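Local coordinates for 3-oxo-tetronate kinase (Salmonella typhimurium, PDB 3DQQ), which probably catalyses the ATP-dependent phosphorylation of 3-oxo-tetronate to 3-oxo-tetronate 4-phosphate, as a member of the four-carbon acid sugar kinase family, at residues A184-L189 / R195-D200; A180-A185 / G211-D216. One frame throughout, in Å; residues are numbered along the deposited sequence.

Contact 1 of 2, residues A184-L189 / R195-D200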
# COMPACT_ATOMS: atom_id res chain seq x y z
N ALA A 184 9.53 -1.56 -46.76
CA ALA A 184 9.13 -2.63 -47.64
C ALA A 184 8.36 -3.67 -46.83
O ALA A 184 7.31 -4.14 -47.27
CB ALA A 184 10.34 -3.24 -48.32
N ALA A 185 8.86 -4.01 -45.64
CA ALA A 185 8.23 -5.04 -44.81
C ALA A 185 6.82 -4.55 -44.38
O ALA A 185 5.87 -5.33 -44.30
CB ALA A 185 9.11 -5.38 -43.63
N LEU A 186 6.68 -3.25 -44.14
CA LEU A 186 5.40 -2.69 -43.75
C LEU A 186 4.40 -2.86 -44.86
O LEU A 186 3.32 -3.37 -44.63
CB LEU A 186 5.53 -1.22 -43.36
CG LEU A 186 6.06 -1.00 -41.94
CD1 LEU A 186 6.63 0.41 -41.71
CD2 LEU A 186 4.93 -1.34 -40.95
N SER A 187 4.75 -2.45 -46.07
CA SER A 187 3.90 -2.68 -47.24
C SER A 187 3.55 -4.12 -47.41
O SER A 187 2.44 -4.45 -47.76
CB SER A 187 4.62 -2.33 -48.51
OG SER A 187 5.02 -0.97 -48.52
N ARG A 188 4.49 -4.98 -47.18
CA ARG A 188 4.24 -6.38 -47.37
C ARG A 188 3.16 -6.93 -46.40
O ARG A 188 2.28 -7.72 -46.80
CB ARG A 188 5.53 -7.13 -47.21
CG ARG A 188 5.55 -8.42 -47.97
CD ARG A 188 6.95 -9.16 -47.90
NE ARG A 188 8.16 -8.29 -48.08
CZ ARG A 188 9.01 -7.97 -47.10
NH1 ARG A 188 8.81 -8.40 -45.84
NH2 ARG A 188 10.06 -7.19 -47.36
N LEU A 189 3.24 -6.51 -45.14
CA LEU A 189 2.23 -6.89 -44.18
C LEU A 189 0.85 -6.41 -44.66
O LEU A 189 -0.17 -7.09 -44.56
CB LEU A 189 2.55 -6.32 -42.80
CG LEU A 189 3.79 -6.95 -42.15
CD1 LEU A 189 4.09 -6.32 -40.83
CD2 LEU A 189 3.59 -8.42 -41.99
N ARG A 195 -4.11 -5.73 -40.42
CA ARG A 195 -4.50 -4.37 -40.02
C ARG A 195 -3.44 -3.63 -39.24
O ARG A 195 -3.50 -2.41 -39.17
CB ARG A 195 -5.59 -4.37 -38.96
CG ARG A 195 -6.95 -4.61 -39.32
CD ARG A 195 -7.68 -3.37 -39.52
NE ARG A 195 -8.59 -2.86 -38.51
CZ ARG A 195 -9.37 -1.82 -38.84
NH1 ARG A 195 -9.31 -1.33 -40.07
NH2 ARG A 195 -10.20 -1.22 -38.01
N TYR A 196 -2.62 -4.36 -38.48
CA TYR A 196 -1.67 -3.73 -37.59
C TYR A 196 -0.33 -4.42 -37.65
O TYR A 196 -0.23 -5.59 -38.06
CB TYR A 196 -2.14 -3.73 -36.13
CG TYR A 196 -3.62 -3.93 -35.90
CD1 TYR A 196 -4.49 -2.87 -35.86
CD2 TYR A 196 -4.14 -5.22 -35.70
CE1 TYR A 196 -5.85 -3.07 -35.64
CE2 TYR A 196 -5.52 -5.42 -35.49
CZ TYR A 196 -6.37 -4.35 -35.46
OH TYR A 196 -7.73 -4.55 -35.25
N ALA A 197 0.70 -3.71 -37.20
CA ALA A 197 2.06 -4.24 -37.20
C ALA A 197 2.71 -3.80 -35.92
O ALA A 197 2.73 -2.62 -35.64
CB ALA A 197 2.86 -3.70 -38.39
N VAL A 198 3.20 -4.75 -35.13
CA VAL A 198 4.00 -4.45 -33.96
C VAL A 198 5.41 -4.21 -34.43
O VAL A 198 5.93 -4.90 -35.33
CB VAL A 198 4.01 -5.61 -32.95
CG1 VAL A 198 4.96 -5.29 -31.74
CG2 VAL A 198 2.61 -5.84 -32.42
N LEU A 199 6.05 -3.21 -33.83
CA LEU A 199 7.41 -2.79 -34.21
C LEU A 199 8.40 -3.04 -33.07
O LEU A 199 8.18 -2.61 -31.94
CB LEU A 199 7.38 -1.30 -34.54
CG LEU A 199 7.07 -0.85 -35.96
CD1 LEU A 199 6.01 -1.72 -36.55
CD2 LEU A 199 6.70 0.66 -35.94
N ASP A 200 9.48 -3.74 -33.36
CA ASP A 200 10.48 -4.01 -32.35
C ASP A 200 11.29 -2.76 -31.99
O ASP A 200 11.42 -1.85 -32.78
CB ASP A 200 11.44 -5.09 -32.82
CG ASP A 200 10.82 -6.53 -32.81
OD1 ASP A 200 9.56 -6.70 -32.69
OD2 ASP A 200 11.63 -7.51 -32.96
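Leu-186 and Leu-189, one turn apart on helix 179-191, both reach Ala-197 on strand 196-199, in the helix-on-sheet layer of the sugar-binding N-terminal domain. The strand runs parallel between 167-170 and 112-115, and the helix packs on the side of the strands to which the Ala-197 methyl points. Everything that crosses here is apolar. That methyl meets the end of each leucine: CD1 of Leu-189 and CD2 of Leu-186. Leu-189 starts out aimed at the strand. Leu-186 is not directed straight at it; with CG beside the backbone N (chi1 -80°), its CD2 makes up the difference at the end of the side chain. Phe-111 touches both Leu-186 and Ala-197, and Ile-170 of the neighbouring strand packs on Leu-189.

The polar groups of 195-200 find partners elsewhere. Ala-197 bonds through its backbone to Thr-112 and Ile-114. Tyr-196 points away from the helix; CB of Arg-195 sits over the centre of its ring, and its OH hydrogen-bonds with Asp-101, which also forms a salt bridge with Arg-195. Of the two leucine contacts, Leu-189 CD1 to Ala-197 CB is the shorter at 3.8 Å, against 4.1 Å from Leu-186 CD2 to the same CB.

Contact 2 of 2, residues A180-A185 / G211-D216; sequences AATRAA and GEVLRD
Val-213 carries the contact between 180-185 and 211-216, and its two methyls have different jobs. CG2 of Val-213 goes to Thr-182, where it lies 4.0 Å from CB and 4.1 Å from CG2 of that threonine; the two side chains cross at a slant rather than running alongside each other. CG1 comes to the base of Arg-183, with Val-213 CG1 4.3 Å from Arg-183 CB, while the end of the arginine leads away. This makes a small helix-helix contact within the sugar-binding domain, and the backbones are nearest at Arg-183 and Val-213, whose CA atoms are 6.4 Å apart.

One shell out, rotation explains which part of the threonine faces the valine. In Thr-182, chi1 of -55° sets OG1 beside the backbone N and turns CG2 beside the carbonyl carbon, so CB and CG2 meet Val-213 CG2. Thr-174 and Leu-175 of helix 172-177 and Ile-170 of strand 167-170 also touch Thr-182. Next to the valine, the carbonyl O of Leu-214 accepts a hydrogen bond from Gln-79 NE2.

Every atom pair that meets between the two segments is carbon on carbon, and no hydrogen bond joins them, so the contact has no directional polar link; the threonine hydroxyl is bonded to the carbonyl O of Gly-178, four residues earlier, and takes no part in the link to Val-213.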
# COMPACT_ATOMS: atom_id res chain seq x y z
N ALA A 180 14.51 1.68 -45.97
CA ALA A 180 13.93 1.09 -47.17
C ALA A 180 13.39 -0.30 -46.89
O ALA A 180 12.26 -0.63 -47.31
CB ALA A 180 14.93 1.07 -48.30
N ALA A 181 14.18 -1.09 -46.14
CA ALA A 181 13.82 -2.46 -45.73
C ALA A 181 12.59 -2.43 -44.84
O ALA A 181 11.70 -3.27 -44.99
CB ALA A 181 15.01 -3.16 -45.00
N THR A 182 12.57 -1.50 -43.89
CA THR A 182 11.47 -1.46 -42.95
C THR A 182 10.19 -1.06 -43.65
O THR A 182 9.13 -1.63 -43.40
CB THR A 182 11.71 -0.50 -41.79
OG1 THR A 182 12.94 -0.87 -41.16
CG2 THR A 182 10.59 -0.58 -40.77
N ARG A 183 10.30 -0.13 -44.58
CA ARG A 183 9.12 0.34 -45.31
C ARG A 183 8.63 -0.73 -46.28
O ARG A 183 7.45 -0.86 -46.54
CB ARG A 183 9.48 1.68 -45.94
CG ARG A 183 8.79 2.18 -47.14
CD ARG A 183 9.39 3.60 -47.33
NE ARG A 183 9.54 4.12 -48.70
CZ ARG A 183 10.30 3.59 -49.66
NH1 ARG A 183 10.95 2.41 -49.50
NH2 ARG A 183 10.38 4.21 -50.82
N ALA A 184 9.53 -1.56 -46.76
CA ALA A 184 9.13 -2.63 -47.64
C ALA A 184 8.36 -3.67 -46.83
O ALA A 184 7.31 -4.14 -47.27
CB ALA A 184 10.34 -3.24 -48.32
N ALA A 185 8.86 -4.01 -45.64
CA ALA A 185 8.23 -5.04 -44.81
C ALA A 185 6.82 -4.55 -44.38
O ALA A 185 5.87 -5.33 -44.30
CB ALA A 185 9.11 -5.38 -43.63
N GLY A 211 10.64 6.36 -36.37
CA GLY A 211 10.28 7.75 -36.54
C GLY A 211 10.53 8.17 -37.95
O GLY A 211 9.71 8.82 -38.57
N GLU A 212 11.64 7.76 -38.50
CA GLU A 212 11.97 8.15 -39.84
C GLU A 212 11.07 7.48 -40.88
O GLU A 212 10.77 8.06 -41.90
CB GLU A 212 13.42 7.79 -40.12
CG GLU A 212 13.94 8.35 -41.46
CD GLU A 212 15.47 8.38 -41.51
OE1 GLU A 212 16.10 8.15 -40.42
OE2 GLU A 212 16.05 8.64 -42.63
N VAL A 213 10.68 6.24 -40.61
CA VAL A 213 9.84 5.50 -41.55
C VAL A 213 8.42 6.08 -41.50
O VAL A 213 7.81 6.25 -42.53
CB VAL A 213 9.84 4.00 -41.20
CG1 VAL A 213 8.85 3.26 -42.03
CG2 VAL A 213 11.25 3.43 -41.37
N LEU A 214 7.94 6.43 -40.30
CA LEU A 214 6.55 6.78 -40.07
C LEU A 214 6.28 8.27 -39.96
O LEU A 214 5.21 8.66 -39.59
CB LEU A 214 6.09 6.11 -38.80
CG LEU A 214 6.15 4.56 -38.82
CD1 LEU A 214 6.17 4.07 -37.38
CD2 LEU A 214 5.00 3.94 -39.65
N ARG A 215 7.22 9.12 -40.34
CA ARG A 215 6.98 10.56 -40.38
C ARG A 215 5.60 10.96 -40.89
O ARG A 215 5.01 11.90 -40.41
CB ARG A 215 7.98 11.25 -41.28
CG ARG A 215 8.15 12.72 -40.93
CD ARG A 215 8.91 13.52 -41.98
NE ARG A 215 8.32 13.39 -43.30
CZ ARG A 215 9.01 13.50 -44.43
NH1 ARG A 215 10.32 13.80 -44.39
NH2 ARG A 215 8.40 13.35 -45.60
N ASP A 216 5.09 10.28 -41.90
CA ASP A 216 3.83 10.69 -42.51
C ASP A 216 2.69 9.72 -42.37
O ASP A 216 1.70 9.84 -43.06
CB ASP A 216 4.02 10.96 -43.96
CG ASP A 216 5.09 11.98 -44.21
OD1 ASP A 216 5.43 12.74 -43.28
OD2 ASP A 216 5.58 12.06 -45.38

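In the fold
Followed from the N terminus, the chain enters helix 179-191, runs on to strand 196-199 and then into helix 204-214. Contact 1 closes the short connection (190-194) between 184-189 and 195-200; contact 2 closes the longer excursion from 180-185 to 211-216. Both start from helix 179-191, so the first nests inside the second, and they share Ala-184 and Ala-185, with their centres about 9 Å apart. They also touch directly: Leu-186 CD1 lies 3.6 Å from Val-213 CG1, and Leu-199 CD2 lies 3.7 Å from Leu-214 CD1. Together they tie helix 179-191 to strand 196-199 and to helix 204-214, away from the residues that probably bind ATP.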